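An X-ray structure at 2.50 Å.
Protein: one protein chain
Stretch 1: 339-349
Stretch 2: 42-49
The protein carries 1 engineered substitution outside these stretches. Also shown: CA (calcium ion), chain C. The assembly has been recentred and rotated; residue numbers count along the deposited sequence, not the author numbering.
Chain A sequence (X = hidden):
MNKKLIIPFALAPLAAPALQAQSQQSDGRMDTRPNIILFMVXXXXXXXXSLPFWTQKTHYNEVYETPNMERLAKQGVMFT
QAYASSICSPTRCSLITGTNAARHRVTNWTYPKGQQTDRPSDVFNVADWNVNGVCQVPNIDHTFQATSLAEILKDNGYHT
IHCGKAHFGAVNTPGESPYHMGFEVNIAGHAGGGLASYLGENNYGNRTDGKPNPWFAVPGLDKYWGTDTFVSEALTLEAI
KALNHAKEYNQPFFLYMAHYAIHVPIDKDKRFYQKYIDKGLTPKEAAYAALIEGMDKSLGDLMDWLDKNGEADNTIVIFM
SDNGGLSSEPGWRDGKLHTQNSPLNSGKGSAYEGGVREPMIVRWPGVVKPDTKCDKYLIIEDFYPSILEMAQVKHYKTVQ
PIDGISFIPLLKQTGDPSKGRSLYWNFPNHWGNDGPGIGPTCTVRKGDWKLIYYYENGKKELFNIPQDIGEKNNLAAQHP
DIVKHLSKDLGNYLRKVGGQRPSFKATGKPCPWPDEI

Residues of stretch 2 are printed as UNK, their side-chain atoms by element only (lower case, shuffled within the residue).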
ATOM      1  N   THR A 339     -40.389   5.420   8.924  1.00 19.10           N
ATOM      2  CA  THR A 339     -40.311   6.705   9.616  1.00 18.95           C
ATOM      3  C   THR A 339     -39.133   6.800  10.578  1.00 16.68           C
ATOM      4  O   THR A 339     -39.094   7.717  11.399  1.00 18.77           O
ATOM      5  CB  THR A 339     -41.612   6.996  10.370  1.00 18.44           C
ATOM      6  OG1 THR A 339     -41.756   6.080  11.465  1.00 17.41           O
ATOM      7  CG2 THR A 339     -42.819   6.888   9.430  1.00 14.92           C
ATOM      8  N   GLN A 340     -38.164   5.889  10.493  1.00 17.69           N
ATOM      9  CA  GLN A 340     -37.094   5.840  11.482  1.00 17.31           C
ATOM     10  C   GLN A 340     -36.048   6.936  11.294  1.00 22.59           C
ATOM     11  O   GLN A 340     -35.076   6.969  12.061  1.00 22.79           O
ATOM     12  CB  GLN A 340     -36.419   4.469  11.451  1.00 18.97           C
ATOM     13  CG  GLN A 340     -37.199   3.361  12.127  1.00 21.47           C
ATOM     14  CD  GLN A 340     -38.382   2.863  11.287  1.00 21.64           C
ATOM     15  OE1 GLN A 340     -38.530   3.225  10.115  1.00 19.09           O
ATOM     16  NE2 GLN A 340     -39.233   2.036  11.895  1.00 20.88           N
ATOM     17  N   ASN A 341     -36.198   7.821  10.303  1.00 20.32           N
ATOM     18  CA  ASN A 341     -35.384   9.030  10.191  1.00 20.06           C
ATOM     19  C   ASN A 341     -36.254  10.280  10.330  1.00 24.36           C
ATOM     20  O   ASN A 341     -35.897  11.363   9.845  1.00 19.97           O
ATOM     21  CB  ASN A 341     -34.597   9.045   8.879  1.00 15.33           C
ATOM     22  CG  ASN A 341     -33.728   7.812   8.707  1.00 22.31           C
ATOM     23  OD1 ASN A 341     -32.679   7.676   9.354  1.00 24.20           O
ATOM     24  ND2 ASN A 341     -34.167   6.896   7.849  1.00 18.11           N
ATOM     25  N   SER A 342     -37.399  10.132  10.992  1.00 21.94           N
ATOM     26  CA  SER A 342     -38.332  11.236  11.146  1.00 22.08           C
ATOM     27  C   SER A 342     -37.621  12.440  11.758  1.00 22.11           C
ATOM     28  O   SER A 342     -36.807  12.268  12.674  1.00 26.10           O
ATOM     29  CB  SER A 342     -39.501  10.818  12.035  1.00 16.97           C
ATOM     30  OG  SER A 342     -40.012  11.958  12.691  1.00 31.88           O
ATOM     31  N   PRO A 343     -37.937  13.676  11.320  1.00 22.72           N
ATOM     32  CA  PRO A 343     -39.030  14.056  10.420  1.00 20.77           C
ATOM     33  C   PRO A 343     -38.767  13.784   8.946  1.00 20.36           C
ATOM     34  O   PRO A 343     -39.565  14.205   8.125  1.00 20.08           O
ATOM     35  CB  PRO A 343     -39.122  15.562  10.634  1.00 17.07           C
ATOM     36  CG  PRO A 343     -37.697  15.946  10.816  1.00 18.81           C
ATOM     37  CD  PRO A 343     -37.132  14.847  11.693  1.00 18.57           C
ATOM     38  N   LEU A 344     -37.663  13.138   8.594  1.00 20.83           N
ATOM     39  CA  LEU A 344     -37.425  12.877   7.180  1.00 26.00           C
ATOM     40  C   LEU A 344     -38.236  11.668   6.719  1.00 23.61           C
ATOM     41  O   LEU A 344     -38.538  10.769   7.509  1.00 19.30           O
ATOM     42  CB  LEU A 344     -35.939  12.646   6.908  1.00 20.79           C
ATOM     43  CG  LEU A 344     -35.016  13.740   7.422  1.00 21.49           C
ATOM     44  CD1 LEU A 344     -33.606  13.465   6.952  1.00 17.03           C
ATOM     45  CD2 LEU A 344     -35.509  15.096   6.938  1.00 20.77           C
ATOM     46  N   ASN A 345     -38.580  11.650   5.425  1.00 18.48           N
ATOM     47  CA  ASN A 345     -39.369  10.564   4.849  1.00 17.97           C
ATOM     48  C   ASN A 345     -38.493   9.347   4.525  1.00 19.58           C
ATOM     49  O   ASN A 345     -37.485   9.463   3.817  1.00 19.07           O
ATOM     50  CB  ASN A 345     -40.086  11.054   3.590  1.00 14.31           C
ATOM     51  CG  ASN A 345     -41.319  10.216   3.245  1.00 16.87           C
ATOM     52  OD1 ASN A 345     -41.362   9.013   3.489  1.00 18.75           O
ATOM     53  ND2 ASN A 345     -42.322  10.862   2.644  1.00 16.37           N
ATOM     54  N   SER A 346     -38.883   8.189   5.045  1.00 16.57           N
ATOM     55  CA  SER A 346     -38.312   6.902   4.648  1.00 17.61           C
ATOM     56  C   SER A 346     -36.826   6.873   5.068  1.00 22.01           C
ATOM     57  O   SER A 346     -36.441   7.418   6.116  1.00 22.48           O
ATOM     58  CB  SER A 346     -38.593   6.669   3.164  1.00 17.44           C
ATOM     59  OG  SER A 346     -38.024   5.464   2.692  1.00 18.87           O
ATOM     60  N   GLY A 347     -35.964   6.229   4.279  1.00 19.00           N
ATOM     61  CA  GLY A 347     -34.593   6.042   4.697  1.00 19.86           C
ATOM     62  C   GLY A 347     -33.748   5.358   3.651  1.00 18.81           C
ATOM     63  O   GLY A 347     -33.959   5.566   2.451  1.00 21.76           O
ATOM     64  N   LYS A 348     -32.818   4.515   4.102  1.00 20.34           N
ATOM     65  CA  LYS A 348     -31.846   3.890   3.210  1.00 22.28           C
ATOM     66  C   LYS A 348     -32.527   3.300   1.983  1.00 19.75           C
ATOM     67  O   LYS A 348     -33.546   2.620   2.099  1.00 21.45           O
ATOM     68  CB  LYS A 348     -31.064   2.803   3.951  1.00 17.23           C
ATOM     69  CG  LYS A 348     -30.079   2.078   3.038  1.00 15.60           C
ATOM     70  CD  LYS A 348     -29.177   1.176   3.806  1.00 15.80           C
ATOM     71  CE  LYS A 348     -28.087   0.639   2.886  1.00 17.62           C
ATOM     72  NZ  LYS A 348     -27.129  -0.195   3.624  1.00 11.45           N
ATOM     73  N   GLY A 349     -31.966   3.594   0.801  1.00 18.24           N
ATOM     74  CA  GLY A 349     -32.519   3.148  -0.457  1.00 20.04           C
ATOM     75  C   GLY A 349     -33.506   4.105  -1.098  1.00 22.92           C
ATOM     76  O   GLY A 349     -33.826   3.937  -2.280  1.00 21.26           O
ATOM     77  N   UNK A  42     -21.571   4.181   8.917  1.00 20.67           N
ATOM     78  CA  UNK A  42     -22.344   3.464   7.909  1.00 21.37           C
ATOM     79  C   UNK A  42     -23.835   3.454   8.252  1.00 19.23           C
ATOM     80  O   UNK A  42     -24.215   3.129   9.381  1.00 17.61           O
ATOM     81  o   UNK A  42     -22.475   0.132   6.502  1.00 24.48           O
ATOM     82  o   UNK A  42     -22.565   2.127   5.558  1.00 25.38           O
ATOM     83  c   UNK A  42     -22.328   1.376   6.528  1.00 23.43           C
ATOM     84  c   UNK A  42     -21.842   2.028   7.780  1.00 19.24           C
ATOM     85  N   UNK A  43     -24.677   3.788   7.270  1.00 19.28           N
ATOM     86  CA  UNK A  43     -26.132   3.679   7.410  1.00 19.72           C
ATOM     87  C   UNK A  43     -26.670   4.470   8.602  1.00 17.22           C
ATOM     88  O   UNK A  43     -27.684   4.093   9.195  1.00 17.85           O
ATOM     89  c   UNK A  43     -26.583   2.214   7.533  1.00 22.79           C
ATOM     90  o   UNK A  43     -25.958   2.019   5.252  1.00 20.41           O
ATOM     91  c   UNK A  43     -26.303   1.396   6.280  1.00 21.91           C
ATOM     92  o   UNK A  43     -26.430   0.142   6.331  1.00 15.21           O
ATOM     93  N   UNK A  44     -26.008   5.562   8.974  1.00 17.28           N
ATOM     94  CA  UNK A  44     -26.460   6.397  10.080  1.00 18.04           C
ATOM     95  C   UNK A  44     -27.412   7.483   9.563  1.00 23.41           C
ATOM     96  O   UNK A  44     -27.084   8.203   8.615  1.00 25.67           O
ATOM     97  c   UNK A  44     -25.254   7.012  10.796  1.00 17.07           C
ATOM     98  c   UNK A  44     -25.597   7.986  11.921  1.00 18.36           C
ATOM     99  c   UNK A  44     -24.968   9.879  13.867  1.00 15.84           C
ATOM    100  s   UNK A  44     -24.171   8.819  12.653  1.00 18.40           S
ATOM    101  N   UNK A  45     -28.601   7.605  10.196  1.00 18.03           N
ATOM    102  CA  UNK A  45     -29.585   8.573   9.753  1.00 18.52           C
ATOM    103  C   UNK A  45     -29.360   9.994  10.293  1.00 21.30           C
ATOM    104  O   UNK A  45     -28.639  10.228  11.264  1.00 19.81           O
ATOM    105  N   UNK A  46     -30.024  10.953   9.639  1.00 20.31           N
ATOM    106  CA  UNK A  46     -29.996  12.349  10.068  1.00 18.98           C
ATOM    107  C   UNK A  46     -30.374  12.548  11.530  1.00 22.90           C
ATOM    108  O   UNK A  46     -30.050  13.598  12.106  1.00 19.85           O
ATOM    109  n   UNK A  46     -29.652  16.604   8.771  1.00 19.67           N
ATOM    110  c   UNK A  46     -29.501  15.234   8.785  1.00 16.87           C
ATOM    111  c   UNK A  46     -31.625  15.701   9.345  1.00 18.42           C
ATOM    112  c   UNK A  46     -30.962  13.159   9.219  1.00 17.32           C
ATOM    113  c   UNK A  46     -33.591  16.986   9.847  1.00 18.80           C
ATOM    114  c   UNK A  46     -30.939  16.917   9.125  1.00 17.02           C
ATOM    115  c   UNK A  46     -30.681  14.636   9.135  1.00 19.51           C
ATOM    116  c   UNK A  46     -31.561  18.165   9.253  1.00 18.30           C
ATOM    117  c   UNK A  46     -32.972  15.743   9.717  1.00 17.52           C
ATOM    118  c   UNK A  46     -32.884  18.179   9.604  1.00 18.12           C
ATOM    119  N   UNK A  47     -31.080  11.597  12.140  1.00 19.32           N
ATOM    120  CA  UNK A  47     -31.556  11.762  13.506  1.00 18.25           C
ATOM    121  C   UNK A  47     -31.068  10.654  14.429  1.00 19.75           C
ATOM    122  O   UNK A  47     -31.616  10.499  15.529  1.00 23.70           O
ATOM    123  c   UNK A  47     -33.695  14.258  13.852  1.00 20.97           C
ATOM    124  n   UNK A  47     -33.771  15.483  13.326  1.00 21.93           N
ATOM    125  c   UNK A  47     -33.672  13.092  12.885  1.00 17.57           C
ATOM    126  c   UNK A  47     -33.086  11.827  13.520  1.00 21.21           C
ATOM    127  o   UNK A  47     -33.666  14.058  15.062  1.00 19.23           O
ATOM    128  N   UNK A  48     -30.065   9.882  14.015  1.00 16.10           N
ATOM    129  CA  UNK A  48     -29.511   8.794  14.827  1.00 18.96           C
ATOM    130  C   UNK A  48     -28.406   9.289  15.758  1.00 19.17           C
ATOM    131  O   UNK A  48     -27.303   8.750  15.806  1.00 15.63           O
ATOM    132  c   UNK A  48     -29.011   7.682  13.916  1.00 16.99           C
ATOM    133  c   UNK A  48     -30.135   7.031  13.140  1.00 20.17           C
ATOM    134  o   UNK A  48     -31.317   7.238  13.514  1.00 17.68           O
ATOM    135  o   UNK A  48     -29.839   6.323  12.150  1.00 18.03           O
ATOM    136  N   UNK A  49     -28.725  10.333  16.518  1.00 19.60           N
ATOM    137  CA  UNK A  49     -27.760  11.053  17.333  1.00 17.50           C
ATOM    138  C   UNK A  49     -28.540  11.858  18.360  1.00 21.54           C
ATOM    139  O   UNK A  49     -29.721  12.166  18.160  1.00 18.90           O
ATOM    140  o   UNK A  49     -26.147  12.893  17.290  1.00 19.76           O
ATOM    141  c   UNK A  49     -26.877  11.969  16.466  1.00 18.53           C
ATOM    142  c   UNK A  49     -27.741  12.760  15.481  1.00 16.22           C
TER
HETATM  143 CA    CA C 601     -24.150   2.422   3.921  1.00 22.43          CA
HETATM  144  O   HOH W   1     -32.242   9.126  11.649  1.00 12.26           O
HETATM  145  O   HOH W   2     -33.643   6.473  14.431  1.00 17.83           O

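Position 42 carries four side-chain atoms: two carbons, the second bearing two oxygens. One oxygen lies 2.3 Å from the calcium ion CA, and no atom comes within contact range of stretch 1. A short carboxylate fits, and the residue is Asp42. Its OD1 is the calcium ligand.

Position 43 has the same count, two carbons and two oxygens on the second. CA to CB points sideways to stretch 1, but the carboxylate comes nearer and meets the amine of Lys348. The residue is Asp43. Its OD2 lies 2.8 Å from Lys348 NZ, a salt bridge with a hydrogen bond inside it. Lys348 NZ to Asp43 OD1, at 3.0 Å, is a weak hydrogen bond. Asp43 OD1 also binds the calcium CA at 2.3 Å, so one carboxylate serves both cations.

Position 44 shows two carbons, a sulfur and a terminal carbon in an unbranched chain. CA to CB points away from stretch 1, and the side chain does not touch it. A thioether of this length is methionine, Met44. Its three chi angles are all t, so the chain is extended.

Position 45 has no side-chain atoms. Its CA lies 3.2 Å from Asn341 OD1. The residue is Gly45. A CB in ideal geometry would sit 1.9 Å from Asn341 OD1, a clash, so the close approach depends on the bare CA.

Position 46 has one carbon followed by fused five- and six-membered rings holding eight carbons and one nitrogen. Its first carbon meets Leu344, and its rings meet Pro343. This is an indole, and the residue is Trp46. Leu344 CD1 packs 3.5 Å from Trp46 CB. Pro343 CG lies at the ring edge, 4.3 Å from Trp46 CZ3. Pro343 follows a cis peptide bond.

Position 47 has three carbons, the third carrying one oxygen and one nitrogen. CA to CB points toward stretch 1, and the chain lies against Ser342 O and Asn341 O. A terminal amide on this chain gives Gln47. Its CG lies 3.2 Å from Ser342 O and 4.1 Å from Asn341 O.

Position 48 again has two carbons with two oxygens on the second. The carboxylate approaches Gln340 and Asn341. It is Asp48. Asp48 OD1 lies 4.0 Å from Gln340 O, too long for a hydrogen bond. Asp48 OD2 accepts a 2.6 Å hydrogen bond from Gly45 N, and Asp48 N donates to Gly45 O at 3.1 Å. Both bonds brace the type I turn from Gly45 to Asp48.

Position 49 has one carbon carrying an oxygen and a carbon. This branched hydroxyl side chain is threonine, Thr49. It is out of reach of stretch 1.

The contact joins two loops far apart in sequence. At one end, the charge pair of Lys348 and Asp43 sits beside the calcium. At the other, Leu344 packs against Trp46 CB and Pro343 meets the ring edge. Between them, Asn341 fits against Gly45. Asn341 ND2 donates to Ser346 O at 2.9 Å, which helps hold the amide in place. Water 1 donates to Asn341 OD1 at 2.7 Å, accepts from Gln47 N at 2.8 Å, and so links the stretches where no direct hydrogen bond does.

Stretch 2 42-49: DDMGWQDT
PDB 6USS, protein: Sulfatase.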